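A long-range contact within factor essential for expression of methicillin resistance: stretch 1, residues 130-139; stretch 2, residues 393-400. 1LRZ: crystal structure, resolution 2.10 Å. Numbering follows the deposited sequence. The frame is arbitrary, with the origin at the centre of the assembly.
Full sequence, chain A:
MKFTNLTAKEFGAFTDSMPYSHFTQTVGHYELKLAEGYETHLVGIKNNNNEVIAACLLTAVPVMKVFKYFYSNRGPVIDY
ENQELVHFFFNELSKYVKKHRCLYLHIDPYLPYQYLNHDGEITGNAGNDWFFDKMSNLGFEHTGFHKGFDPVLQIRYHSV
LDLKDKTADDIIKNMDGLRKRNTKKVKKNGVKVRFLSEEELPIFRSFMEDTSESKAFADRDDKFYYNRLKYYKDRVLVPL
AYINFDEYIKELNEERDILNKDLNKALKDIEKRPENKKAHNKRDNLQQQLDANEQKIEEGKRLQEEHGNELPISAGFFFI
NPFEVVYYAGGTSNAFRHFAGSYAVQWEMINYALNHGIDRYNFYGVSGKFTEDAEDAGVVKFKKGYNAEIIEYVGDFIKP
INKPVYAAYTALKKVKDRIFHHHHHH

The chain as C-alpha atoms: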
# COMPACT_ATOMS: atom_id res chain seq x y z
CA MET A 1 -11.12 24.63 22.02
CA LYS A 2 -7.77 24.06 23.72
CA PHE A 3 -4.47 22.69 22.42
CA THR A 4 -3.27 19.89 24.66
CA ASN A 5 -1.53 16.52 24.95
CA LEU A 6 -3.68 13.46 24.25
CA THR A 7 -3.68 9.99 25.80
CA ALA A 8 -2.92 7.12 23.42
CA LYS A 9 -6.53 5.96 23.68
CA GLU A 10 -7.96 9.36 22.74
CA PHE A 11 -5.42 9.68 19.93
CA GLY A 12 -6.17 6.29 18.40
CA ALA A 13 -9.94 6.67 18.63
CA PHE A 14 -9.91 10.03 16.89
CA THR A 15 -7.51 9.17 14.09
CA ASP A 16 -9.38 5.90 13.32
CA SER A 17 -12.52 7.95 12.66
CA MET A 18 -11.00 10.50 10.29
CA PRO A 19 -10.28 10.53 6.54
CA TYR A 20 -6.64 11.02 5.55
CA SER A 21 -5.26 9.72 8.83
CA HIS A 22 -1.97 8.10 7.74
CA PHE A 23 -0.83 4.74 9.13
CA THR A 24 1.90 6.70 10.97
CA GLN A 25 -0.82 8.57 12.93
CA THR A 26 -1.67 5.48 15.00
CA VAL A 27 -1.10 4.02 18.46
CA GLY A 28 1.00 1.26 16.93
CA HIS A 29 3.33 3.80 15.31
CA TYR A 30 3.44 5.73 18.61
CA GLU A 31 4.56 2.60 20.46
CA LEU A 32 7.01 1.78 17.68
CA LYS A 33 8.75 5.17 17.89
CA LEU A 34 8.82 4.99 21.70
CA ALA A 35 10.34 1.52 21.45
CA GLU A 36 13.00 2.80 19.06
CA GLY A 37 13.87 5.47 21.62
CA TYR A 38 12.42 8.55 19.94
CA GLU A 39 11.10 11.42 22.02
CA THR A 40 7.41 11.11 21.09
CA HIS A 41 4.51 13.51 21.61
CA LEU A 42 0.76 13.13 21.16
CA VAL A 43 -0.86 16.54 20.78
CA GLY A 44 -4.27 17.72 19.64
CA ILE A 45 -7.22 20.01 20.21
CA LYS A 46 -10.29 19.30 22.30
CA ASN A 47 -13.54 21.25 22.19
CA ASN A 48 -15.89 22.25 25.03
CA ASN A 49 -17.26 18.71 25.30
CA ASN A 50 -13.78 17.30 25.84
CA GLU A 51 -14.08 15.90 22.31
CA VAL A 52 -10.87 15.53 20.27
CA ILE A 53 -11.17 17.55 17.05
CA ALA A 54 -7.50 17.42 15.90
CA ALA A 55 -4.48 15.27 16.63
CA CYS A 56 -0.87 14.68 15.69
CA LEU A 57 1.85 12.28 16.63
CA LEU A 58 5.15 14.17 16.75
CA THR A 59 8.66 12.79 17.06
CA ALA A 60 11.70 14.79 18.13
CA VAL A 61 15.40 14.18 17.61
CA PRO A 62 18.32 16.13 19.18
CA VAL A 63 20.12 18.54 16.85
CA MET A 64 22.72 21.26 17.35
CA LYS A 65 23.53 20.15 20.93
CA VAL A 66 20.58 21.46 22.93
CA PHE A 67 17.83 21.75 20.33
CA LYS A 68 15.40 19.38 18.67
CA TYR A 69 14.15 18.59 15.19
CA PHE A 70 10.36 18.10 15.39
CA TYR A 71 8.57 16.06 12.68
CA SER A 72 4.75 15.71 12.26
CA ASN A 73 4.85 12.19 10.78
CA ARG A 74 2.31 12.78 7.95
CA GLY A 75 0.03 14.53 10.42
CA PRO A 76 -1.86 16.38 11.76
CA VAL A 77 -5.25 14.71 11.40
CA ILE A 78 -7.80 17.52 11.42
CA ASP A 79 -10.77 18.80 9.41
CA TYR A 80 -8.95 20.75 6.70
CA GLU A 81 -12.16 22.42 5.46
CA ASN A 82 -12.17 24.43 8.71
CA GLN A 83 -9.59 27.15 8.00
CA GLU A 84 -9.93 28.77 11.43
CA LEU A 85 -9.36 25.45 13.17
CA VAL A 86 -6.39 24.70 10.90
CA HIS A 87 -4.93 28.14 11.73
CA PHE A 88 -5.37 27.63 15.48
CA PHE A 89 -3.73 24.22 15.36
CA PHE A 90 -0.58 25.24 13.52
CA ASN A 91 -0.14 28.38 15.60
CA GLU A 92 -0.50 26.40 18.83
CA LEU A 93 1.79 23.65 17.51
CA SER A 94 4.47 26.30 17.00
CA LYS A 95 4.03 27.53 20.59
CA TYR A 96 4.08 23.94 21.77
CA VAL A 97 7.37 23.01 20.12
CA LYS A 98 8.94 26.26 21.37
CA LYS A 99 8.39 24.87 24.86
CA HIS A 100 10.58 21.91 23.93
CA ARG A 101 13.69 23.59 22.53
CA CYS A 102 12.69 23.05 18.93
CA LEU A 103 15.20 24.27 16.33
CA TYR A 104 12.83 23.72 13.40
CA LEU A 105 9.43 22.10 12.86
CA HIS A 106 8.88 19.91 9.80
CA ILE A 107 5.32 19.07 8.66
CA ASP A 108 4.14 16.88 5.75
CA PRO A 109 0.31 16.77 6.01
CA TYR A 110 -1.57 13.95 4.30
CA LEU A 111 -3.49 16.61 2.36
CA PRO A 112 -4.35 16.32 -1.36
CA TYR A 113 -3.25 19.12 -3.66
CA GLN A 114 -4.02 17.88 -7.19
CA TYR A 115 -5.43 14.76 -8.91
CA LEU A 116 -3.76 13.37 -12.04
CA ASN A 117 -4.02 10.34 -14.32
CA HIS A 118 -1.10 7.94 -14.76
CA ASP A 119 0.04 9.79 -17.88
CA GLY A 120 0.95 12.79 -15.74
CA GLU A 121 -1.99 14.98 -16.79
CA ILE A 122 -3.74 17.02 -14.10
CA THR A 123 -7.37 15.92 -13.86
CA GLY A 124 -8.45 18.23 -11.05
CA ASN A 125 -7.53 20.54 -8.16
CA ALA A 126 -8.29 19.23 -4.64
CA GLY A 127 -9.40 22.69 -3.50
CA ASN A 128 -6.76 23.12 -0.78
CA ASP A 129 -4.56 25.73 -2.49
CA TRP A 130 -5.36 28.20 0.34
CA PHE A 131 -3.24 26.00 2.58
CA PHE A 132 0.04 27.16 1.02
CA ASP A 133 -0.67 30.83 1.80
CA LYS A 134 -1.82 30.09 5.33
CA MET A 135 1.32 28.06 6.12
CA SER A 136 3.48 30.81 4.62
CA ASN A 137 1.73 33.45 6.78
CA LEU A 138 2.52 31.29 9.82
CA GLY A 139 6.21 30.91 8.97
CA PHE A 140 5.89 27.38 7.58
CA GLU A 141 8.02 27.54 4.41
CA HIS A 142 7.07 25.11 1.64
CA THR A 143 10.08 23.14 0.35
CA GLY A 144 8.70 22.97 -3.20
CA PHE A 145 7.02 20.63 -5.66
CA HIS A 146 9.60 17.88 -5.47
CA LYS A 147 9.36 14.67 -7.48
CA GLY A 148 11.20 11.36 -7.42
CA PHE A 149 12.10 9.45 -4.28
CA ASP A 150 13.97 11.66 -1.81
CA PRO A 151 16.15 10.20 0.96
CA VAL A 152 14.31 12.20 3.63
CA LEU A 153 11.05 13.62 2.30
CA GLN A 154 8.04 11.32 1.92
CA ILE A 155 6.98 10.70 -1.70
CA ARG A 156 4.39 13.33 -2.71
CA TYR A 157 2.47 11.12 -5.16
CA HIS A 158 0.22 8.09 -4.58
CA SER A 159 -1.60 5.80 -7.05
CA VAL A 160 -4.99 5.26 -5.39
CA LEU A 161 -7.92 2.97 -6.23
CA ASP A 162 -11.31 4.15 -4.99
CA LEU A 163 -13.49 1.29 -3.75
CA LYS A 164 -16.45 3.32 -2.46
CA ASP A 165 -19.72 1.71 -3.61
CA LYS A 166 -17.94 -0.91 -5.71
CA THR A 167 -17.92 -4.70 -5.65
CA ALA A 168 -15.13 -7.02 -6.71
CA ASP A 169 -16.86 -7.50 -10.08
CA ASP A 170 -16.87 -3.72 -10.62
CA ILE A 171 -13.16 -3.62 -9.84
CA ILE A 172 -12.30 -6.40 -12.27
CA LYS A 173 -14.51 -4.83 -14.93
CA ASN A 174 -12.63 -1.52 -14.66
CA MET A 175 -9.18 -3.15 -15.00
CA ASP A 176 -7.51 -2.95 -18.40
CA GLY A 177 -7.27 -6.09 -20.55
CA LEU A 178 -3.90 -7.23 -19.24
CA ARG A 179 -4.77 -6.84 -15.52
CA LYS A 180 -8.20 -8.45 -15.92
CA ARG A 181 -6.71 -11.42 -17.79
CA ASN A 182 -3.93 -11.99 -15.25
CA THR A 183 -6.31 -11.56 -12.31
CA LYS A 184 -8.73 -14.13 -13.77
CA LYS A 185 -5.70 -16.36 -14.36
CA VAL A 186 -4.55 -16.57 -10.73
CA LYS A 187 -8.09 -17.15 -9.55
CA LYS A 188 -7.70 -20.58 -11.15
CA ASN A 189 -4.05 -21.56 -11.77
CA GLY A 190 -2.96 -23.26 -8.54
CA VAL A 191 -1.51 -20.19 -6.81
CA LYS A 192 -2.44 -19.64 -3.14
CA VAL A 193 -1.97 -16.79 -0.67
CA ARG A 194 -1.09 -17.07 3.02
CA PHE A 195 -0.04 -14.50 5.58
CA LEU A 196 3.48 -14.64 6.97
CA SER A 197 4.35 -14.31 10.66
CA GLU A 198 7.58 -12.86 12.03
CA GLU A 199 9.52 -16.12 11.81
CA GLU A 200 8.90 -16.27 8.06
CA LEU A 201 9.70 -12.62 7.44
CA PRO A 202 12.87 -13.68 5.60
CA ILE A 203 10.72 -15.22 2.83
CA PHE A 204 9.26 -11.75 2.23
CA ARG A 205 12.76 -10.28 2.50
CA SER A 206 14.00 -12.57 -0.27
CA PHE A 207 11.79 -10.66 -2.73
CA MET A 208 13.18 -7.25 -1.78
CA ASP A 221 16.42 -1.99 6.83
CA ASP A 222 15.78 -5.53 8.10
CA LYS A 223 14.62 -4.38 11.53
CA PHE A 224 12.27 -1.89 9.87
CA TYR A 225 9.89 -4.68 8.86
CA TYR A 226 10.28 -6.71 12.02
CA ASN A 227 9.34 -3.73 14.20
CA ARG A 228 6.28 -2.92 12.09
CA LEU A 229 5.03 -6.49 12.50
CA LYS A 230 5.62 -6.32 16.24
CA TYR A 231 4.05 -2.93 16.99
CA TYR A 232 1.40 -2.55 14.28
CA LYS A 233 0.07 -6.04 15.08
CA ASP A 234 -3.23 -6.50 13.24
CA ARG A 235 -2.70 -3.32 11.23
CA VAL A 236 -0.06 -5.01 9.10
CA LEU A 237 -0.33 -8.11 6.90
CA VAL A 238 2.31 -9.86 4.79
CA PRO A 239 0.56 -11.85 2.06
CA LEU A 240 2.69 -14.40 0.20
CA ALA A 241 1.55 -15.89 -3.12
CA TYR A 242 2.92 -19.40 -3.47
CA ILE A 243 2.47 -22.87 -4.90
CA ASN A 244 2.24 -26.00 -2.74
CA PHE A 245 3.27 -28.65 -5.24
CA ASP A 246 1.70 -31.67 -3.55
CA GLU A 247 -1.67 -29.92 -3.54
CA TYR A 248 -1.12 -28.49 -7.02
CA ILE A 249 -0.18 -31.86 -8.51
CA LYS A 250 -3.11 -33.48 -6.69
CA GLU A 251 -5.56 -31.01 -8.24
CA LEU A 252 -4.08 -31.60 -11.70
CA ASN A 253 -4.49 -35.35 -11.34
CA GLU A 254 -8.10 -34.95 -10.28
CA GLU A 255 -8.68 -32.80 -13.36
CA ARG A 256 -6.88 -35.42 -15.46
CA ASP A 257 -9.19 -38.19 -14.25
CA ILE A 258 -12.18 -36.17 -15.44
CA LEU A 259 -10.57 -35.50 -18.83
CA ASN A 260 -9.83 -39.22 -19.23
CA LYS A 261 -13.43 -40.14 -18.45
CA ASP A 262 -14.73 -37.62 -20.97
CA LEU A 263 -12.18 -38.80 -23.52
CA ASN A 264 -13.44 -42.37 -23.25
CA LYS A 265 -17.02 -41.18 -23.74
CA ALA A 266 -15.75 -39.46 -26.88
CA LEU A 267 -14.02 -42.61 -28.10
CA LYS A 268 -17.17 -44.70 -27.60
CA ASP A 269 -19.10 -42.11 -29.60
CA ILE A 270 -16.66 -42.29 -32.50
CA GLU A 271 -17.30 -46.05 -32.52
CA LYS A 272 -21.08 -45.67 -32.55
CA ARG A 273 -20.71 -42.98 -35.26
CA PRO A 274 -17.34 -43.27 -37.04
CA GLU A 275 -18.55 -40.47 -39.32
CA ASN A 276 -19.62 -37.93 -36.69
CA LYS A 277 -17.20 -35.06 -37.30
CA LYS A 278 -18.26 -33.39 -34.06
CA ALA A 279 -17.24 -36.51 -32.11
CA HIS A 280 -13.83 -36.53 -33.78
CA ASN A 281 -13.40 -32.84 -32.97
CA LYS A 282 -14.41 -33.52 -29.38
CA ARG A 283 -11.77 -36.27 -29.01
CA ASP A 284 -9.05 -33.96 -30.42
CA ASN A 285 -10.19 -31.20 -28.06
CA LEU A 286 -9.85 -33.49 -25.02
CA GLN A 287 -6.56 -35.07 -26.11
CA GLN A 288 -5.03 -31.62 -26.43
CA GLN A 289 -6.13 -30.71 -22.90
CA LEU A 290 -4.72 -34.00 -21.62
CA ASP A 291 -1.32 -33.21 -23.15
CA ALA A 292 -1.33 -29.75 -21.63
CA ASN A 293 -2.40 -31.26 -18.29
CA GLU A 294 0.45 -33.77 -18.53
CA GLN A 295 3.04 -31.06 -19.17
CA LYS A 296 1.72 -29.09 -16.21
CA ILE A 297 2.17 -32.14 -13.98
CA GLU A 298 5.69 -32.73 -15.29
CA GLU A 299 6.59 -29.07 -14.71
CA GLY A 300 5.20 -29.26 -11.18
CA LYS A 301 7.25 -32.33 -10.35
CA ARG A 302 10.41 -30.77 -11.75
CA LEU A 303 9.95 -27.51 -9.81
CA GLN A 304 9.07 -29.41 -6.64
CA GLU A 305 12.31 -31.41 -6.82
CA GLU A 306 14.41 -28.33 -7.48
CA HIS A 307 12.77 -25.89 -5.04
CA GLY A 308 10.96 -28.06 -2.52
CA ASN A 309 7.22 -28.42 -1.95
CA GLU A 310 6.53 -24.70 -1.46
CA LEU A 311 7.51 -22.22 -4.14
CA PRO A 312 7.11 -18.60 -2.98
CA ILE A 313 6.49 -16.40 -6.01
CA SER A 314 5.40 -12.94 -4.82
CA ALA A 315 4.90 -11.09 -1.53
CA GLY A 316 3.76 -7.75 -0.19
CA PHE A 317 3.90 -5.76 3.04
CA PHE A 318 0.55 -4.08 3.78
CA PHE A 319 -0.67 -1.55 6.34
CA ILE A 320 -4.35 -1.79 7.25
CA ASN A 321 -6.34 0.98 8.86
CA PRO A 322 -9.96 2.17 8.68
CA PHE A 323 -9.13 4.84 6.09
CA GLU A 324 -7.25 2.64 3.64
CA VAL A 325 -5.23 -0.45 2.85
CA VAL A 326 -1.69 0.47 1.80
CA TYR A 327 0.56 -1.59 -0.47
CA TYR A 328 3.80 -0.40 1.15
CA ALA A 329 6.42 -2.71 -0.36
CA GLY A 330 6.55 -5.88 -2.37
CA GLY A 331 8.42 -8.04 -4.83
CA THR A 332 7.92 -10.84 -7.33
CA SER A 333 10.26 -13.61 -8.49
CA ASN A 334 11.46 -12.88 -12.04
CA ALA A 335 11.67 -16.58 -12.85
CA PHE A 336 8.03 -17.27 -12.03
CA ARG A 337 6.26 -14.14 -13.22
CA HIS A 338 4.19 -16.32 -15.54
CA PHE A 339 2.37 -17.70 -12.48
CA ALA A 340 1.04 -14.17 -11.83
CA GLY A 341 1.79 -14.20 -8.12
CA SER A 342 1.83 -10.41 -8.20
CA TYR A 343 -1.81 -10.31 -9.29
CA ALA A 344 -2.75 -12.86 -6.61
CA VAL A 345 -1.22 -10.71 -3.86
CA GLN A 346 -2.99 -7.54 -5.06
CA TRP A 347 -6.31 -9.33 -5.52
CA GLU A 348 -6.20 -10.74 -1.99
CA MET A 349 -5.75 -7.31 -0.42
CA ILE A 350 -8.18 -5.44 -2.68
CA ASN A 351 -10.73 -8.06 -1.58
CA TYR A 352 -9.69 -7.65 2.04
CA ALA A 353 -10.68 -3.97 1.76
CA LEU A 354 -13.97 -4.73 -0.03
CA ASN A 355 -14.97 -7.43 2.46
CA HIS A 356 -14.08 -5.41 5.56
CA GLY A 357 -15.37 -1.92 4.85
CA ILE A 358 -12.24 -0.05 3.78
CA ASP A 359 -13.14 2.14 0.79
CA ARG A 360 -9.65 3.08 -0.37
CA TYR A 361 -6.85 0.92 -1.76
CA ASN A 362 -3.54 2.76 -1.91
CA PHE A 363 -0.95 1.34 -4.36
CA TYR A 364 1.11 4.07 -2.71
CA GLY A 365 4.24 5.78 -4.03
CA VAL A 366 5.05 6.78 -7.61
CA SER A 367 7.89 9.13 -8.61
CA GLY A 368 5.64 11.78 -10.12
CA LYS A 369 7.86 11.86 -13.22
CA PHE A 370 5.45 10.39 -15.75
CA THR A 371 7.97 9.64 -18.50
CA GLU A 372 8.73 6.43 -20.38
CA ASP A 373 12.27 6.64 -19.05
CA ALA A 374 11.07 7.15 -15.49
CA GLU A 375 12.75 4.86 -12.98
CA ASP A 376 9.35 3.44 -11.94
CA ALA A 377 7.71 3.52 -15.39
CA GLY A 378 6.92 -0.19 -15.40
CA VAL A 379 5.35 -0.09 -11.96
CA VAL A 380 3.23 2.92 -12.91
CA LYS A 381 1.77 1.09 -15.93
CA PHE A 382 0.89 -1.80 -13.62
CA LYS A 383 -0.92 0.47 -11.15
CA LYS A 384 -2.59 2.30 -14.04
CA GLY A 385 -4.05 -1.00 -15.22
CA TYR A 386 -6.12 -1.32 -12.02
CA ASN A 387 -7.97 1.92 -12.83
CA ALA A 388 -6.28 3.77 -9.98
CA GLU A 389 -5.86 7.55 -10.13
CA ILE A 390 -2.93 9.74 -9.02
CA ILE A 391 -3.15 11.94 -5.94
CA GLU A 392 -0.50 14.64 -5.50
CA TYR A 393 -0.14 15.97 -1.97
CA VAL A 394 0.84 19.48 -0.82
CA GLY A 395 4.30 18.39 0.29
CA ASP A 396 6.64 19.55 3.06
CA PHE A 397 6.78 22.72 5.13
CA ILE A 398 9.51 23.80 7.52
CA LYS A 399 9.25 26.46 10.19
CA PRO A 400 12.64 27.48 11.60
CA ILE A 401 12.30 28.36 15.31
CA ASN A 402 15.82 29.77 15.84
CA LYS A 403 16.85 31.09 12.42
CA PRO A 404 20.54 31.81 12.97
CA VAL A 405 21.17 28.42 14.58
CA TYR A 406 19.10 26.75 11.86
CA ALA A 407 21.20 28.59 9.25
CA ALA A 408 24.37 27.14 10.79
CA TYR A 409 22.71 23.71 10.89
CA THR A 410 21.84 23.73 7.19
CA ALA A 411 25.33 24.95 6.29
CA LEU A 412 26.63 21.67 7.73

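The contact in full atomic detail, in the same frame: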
# COMPACT_ATOMS: atom_id res chain seq x y z
N TRP A 130 -5.44 27.19 -0.72
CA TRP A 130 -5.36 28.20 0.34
C TRP A 130 -4.36 27.80 1.43
O TRP A 130 -3.80 28.65 2.13
CB TRP A 130 -6.73 28.40 0.99
CG TRP A 130 -7.24 27.20 1.70
CD1 TRP A 130 -8.00 26.19 1.18
CD2 TRP A 130 -6.99 26.84 3.07
NE1 TRP A 130 -8.23 25.22 2.13
CE2 TRP A 130 -7.62 25.59 3.30
CE3 TRP A 130 -6.29 27.45 4.12
CZ2 TRP A 130 -7.57 24.94 4.54
CZ3 TRP A 130 -6.24 26.79 5.37
CH2 TRP A 130 -6.88 25.55 5.56
N PHE A 131 -4.15 26.50 1.57
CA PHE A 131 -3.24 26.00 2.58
C PHE A 131 -1.82 26.56 2.44
O PHE A 131 -1.20 26.92 3.45
CB PHE A 131 -3.17 24.47 2.52
CG PHE A 131 -2.44 23.86 3.68
CD1 PHE A 131 -3.00 23.89 4.96
CD2 PHE A 131 -1.19 23.28 3.50
CE1 PHE A 131 -2.32 23.33 6.04
CE2 PHE A 131 -0.51 22.72 4.58
CZ PHE A 131 -1.08 22.75 5.85
N PHE A 132 -1.32 26.64 1.22
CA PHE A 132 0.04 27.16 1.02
C PHE A 132 0.22 28.57 1.59
O PHE A 132 1.21 28.84 2.28
CB PHE A 132 0.41 27.15 -0.47
CG PHE A 132 0.46 25.76 -1.09
CD1 PHE A 132 -0.67 25.21 -1.70
CD2 PHE A 132 1.64 25.00 -1.04
CE1 PHE A 132 -0.64 23.93 -2.24
CE2 PHE A 132 1.68 23.71 -1.59
CZ PHE A 132 0.54 23.17 -2.19
N ASP A 133 -0.73 29.45 1.31
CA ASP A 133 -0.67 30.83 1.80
C ASP A 133 -0.76 30.89 3.32
O ASP A 133 -0.02 31.64 3.97
CB ASP A 133 -1.79 31.67 1.19
CG ASP A 133 -1.44 32.20 -0.20
OD1 ASP A 133 -2.35 32.71 -0.90
OD2 ASP A 133 -0.26 32.12 -0.59
N LYS A 134 -1.67 30.10 3.89
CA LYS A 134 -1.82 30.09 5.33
C LYS A 134 -0.53 29.61 6.02
O LYS A 134 -0.09 30.21 7.00
CB LYS A 134 -3.00 29.22 5.74
CG LYS A 134 -3.12 29.03 7.25
CD LYS A 134 -4.56 29.10 7.71
CE LYS A 134 -5.11 30.51 7.51
NZ LYS A 134 -6.50 30.64 8.02
N MET A 135 0.09 28.56 5.50
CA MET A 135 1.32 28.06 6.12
C MET A 135 2.40 29.14 6.01
O MET A 135 3.13 29.41 6.97
CB MET A 135 1.78 26.75 5.46
CG MET A 135 0.92 25.52 5.83
SD MET A 135 0.81 25.20 7.61
CE MET A 135 -0.69 25.94 8.00
N SER A 136 2.50 29.76 4.84
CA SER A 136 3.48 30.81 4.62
C SER A 136 3.27 31.94 5.65
O SER A 136 4.23 32.39 6.28
CB SER A 136 3.34 31.37 3.21
OG SER A 136 4.40 32.25 2.90
N ASN A 137 2.03 32.39 5.81
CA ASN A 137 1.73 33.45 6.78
C ASN A 137 2.15 33.06 8.20
O ASN A 137 2.45 33.93 9.01
CB ASN A 137 0.24 33.78 6.79
CG ASN A 137 -0.24 34.34 5.47
OD1 ASN A 137 0.46 35.12 4.82
ND2 ASN A 137 -1.45 33.97 5.07
N LEU A 138 2.14 31.77 8.50
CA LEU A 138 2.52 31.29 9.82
C LEU A 138 4.00 30.92 9.94
O LEU A 138 4.42 30.37 10.95
CB LEU A 138 1.65 30.08 10.21
CG LEU A 138 0.17 30.38 10.44
CD1 LEU A 138 -0.54 29.12 10.89
CD2 LEU A 138 0.03 31.46 11.50
N GLY A 139 4.79 31.22 8.91
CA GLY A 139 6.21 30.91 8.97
C GLY A 139 6.59 29.52 8.50
O GLY A 139 7.77 29.15 8.54
N TYR A 393 0.06 15.29 -3.23
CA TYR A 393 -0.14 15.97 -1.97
C TYR A 393 0.59 17.32 -1.91
O TYR A 393 1.47 17.59 -2.72
CB TYR A 393 0.28 15.07 -0.81
CG TYR A 393 -0.47 13.76 -0.80
CD1 TYR A 393 0.11 12.60 -1.33
CD2 TYR A 393 -1.78 13.68 -0.33
CE1 TYR A 393 -0.59 11.41 -1.41
CE2 TYR A 393 -2.51 12.49 -0.41
CZ TYR A 393 -1.90 11.35 -0.95
OH TYR A 393 -2.58 10.16 -1.02
N VAL A 394 0.23 18.16 -0.94
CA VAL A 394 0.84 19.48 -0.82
C VAL A 394 2.35 19.47 -0.62
O VAL A 394 3.04 20.37 -1.08
CB VAL A 394 0.19 20.30 0.31
CG1 VAL A 394 -1.26 20.64 -0.08
CG2 VAL A 394 0.21 19.53 1.62
N GLY A 395 2.86 18.45 0.07
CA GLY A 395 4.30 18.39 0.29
C GLY A 395 4.76 18.74 1.69
O GLY A 395 4.01 18.59 2.67
N ASP A 396 6.00 19.22 1.78
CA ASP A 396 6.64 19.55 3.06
C ASP A 396 6.80 21.02 3.39
O ASP A 396 7.08 21.84 2.51
CB ASP A 396 8.02 18.91 3.09
CG ASP A 396 7.96 17.42 2.86
OD1 ASP A 396 7.69 17.01 1.71
OD2 ASP A 396 8.18 16.67 3.84
N PHE A 397 6.63 21.35 4.66
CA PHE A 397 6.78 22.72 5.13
C PHE A 397 7.67 22.72 6.37
O PHE A 397 7.53 21.88 7.27
CB PHE A 397 5.42 23.35 5.47
CG PHE A 397 4.43 23.31 4.34
CD1 PHE A 397 3.78 22.13 4.00
CD2 PHE A 397 4.14 24.47 3.62
CE1 PHE A 397 2.84 22.09 2.97
CE2 PHE A 397 3.20 24.45 2.58
CZ PHE A 397 2.54 23.25 2.26
N ILE A 398 8.58 23.69 6.42
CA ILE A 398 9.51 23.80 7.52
C ILE A 398 9.43 25.17 8.17
O ILE A 398 9.45 26.19 7.48
CB ILE A 398 10.95 23.54 7.02
CG1 ILE A 398 11.10 22.05 6.68
CG2 ILE A 398 11.98 23.99 8.06
CD1 ILE A 398 12.38 21.72 5.95
N LYS A 399 9.29 25.20 9.49
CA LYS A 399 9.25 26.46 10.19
C LYS A 399 10.45 26.52 11.12
O LYS A 399 10.51 25.82 12.13
CB LYS A 399 7.98 26.62 11.02
CG LYS A 399 7.99 27.94 11.79
CD LYS A 399 6.74 28.17 12.60
CE LYS A 399 6.76 29.56 13.21
NZ LYS A 399 5.48 29.88 13.88
N PRO A 400 11.44 27.34 10.77
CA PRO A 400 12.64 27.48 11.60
C PRO A 400 12.24 28.22 12.88
O PRO A 400 11.57 29.24 12.80
CB PRO A 400 13.57 28.34 10.74
CG PRO A 400 13.09 28.09 9.34
CD PRO A 400 11.59 28.08 9.51

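Residues at least 259 positions apart in sequence touch here, where a helix lies alongside a loop that leads into a strand. The helix of stretch 1 and strand 397-400 run nearly parallel, their N-to-C directions 12° apart and their axes 9.9 Å apart at closest approach. That spacing leaves room for one layer of side chains, and the layer is almost entirely apolar. The contact buries 401 Å², both sides summed. Phe 397 has the most area covered by the other stretch (78 Å²), followed by Phe 132 (64 Å²) and Val 394 (55 Å²); Asp 133, Ser 136 and Asn 137 are exposed and make no contact.

The principal bump is Phe 397. Its CA-to-CB bond points toward the helix, and with chi1 in m the ring enters a hollow lined by Phe 131, Phe 132 and Met 135. Residues 131 and 135 lie one helical turn apart, and 132 widens the same side, so the i, i+1, i+4 spacing places Phe 131 and Met 135 on the same side of the ring plane and Phe 132 CD2 at the ring's edge. Each neighbour meets the ring differently. Phe 131 turns its edge toward the face of Phe 397 in an offset edge-to-face pair, with planes at 89°, centroids 5.5 Å apart, and Phe 131 CE2 3.8 Å from Phe 397 CE1. Phe 132 meets it obliquely, planes at 46°, with Phe 132 CD2 3.8 Å from Phe 397 CZ. Met 135 covers a face: its CG sits 4.2 Å from the ring centroid of Phe 397, only 19° off the normal, a CH-pi contact. Met 135 CB also comes within 3.8 Å of Phe 397 CD2. The unbranched, flexible methionine suits this place, since it can lay a methylene over the ring while its end leads away.

Val 394 supplies a second, smaller bump. It points toward the helix, and its short branched side chain fits where Phe 131 and Phe 132 both come near: Val 394 CG2 is 4.4 Å from Phe 131 CE2, while Val 394 CG1 is 3.8 Å from Phe 132 CZ. Phe 132 starts out sideways, but its m rotamer brings the ring end closer, and its CE2 edge reaches to 3.6 Å from Val 394 O. Between the two bumps, Gly 395 adds no contact to this interface; its phi of 106° is one that a CB would make strained.

Polar chemistry enters where the helix gives out. Leu 138 is the first residue to leave helical geometry, and its carbonyl is free to accept a hydrogen bond from Lys 399: Lys 399 NZ to Leu 138 O is 3.2 Å. The lysine, with all four chi angles in t, reaches out fully extended, its NZ also bonded elsewhere in the structure. Gly 139 makes the close passage possible. A CB there would lie 3.2 Å from Lys 399 CE, and the positive phi of 87° would jam it against the preceding carbonyl, so glycine answers two demands at once. Its own carbonyl rests on the lysine, Gly 139 O lying 3.5 Å from Lys 399 CG and also 3.5 Å from Lys 399 CA in a CA-H...O contact.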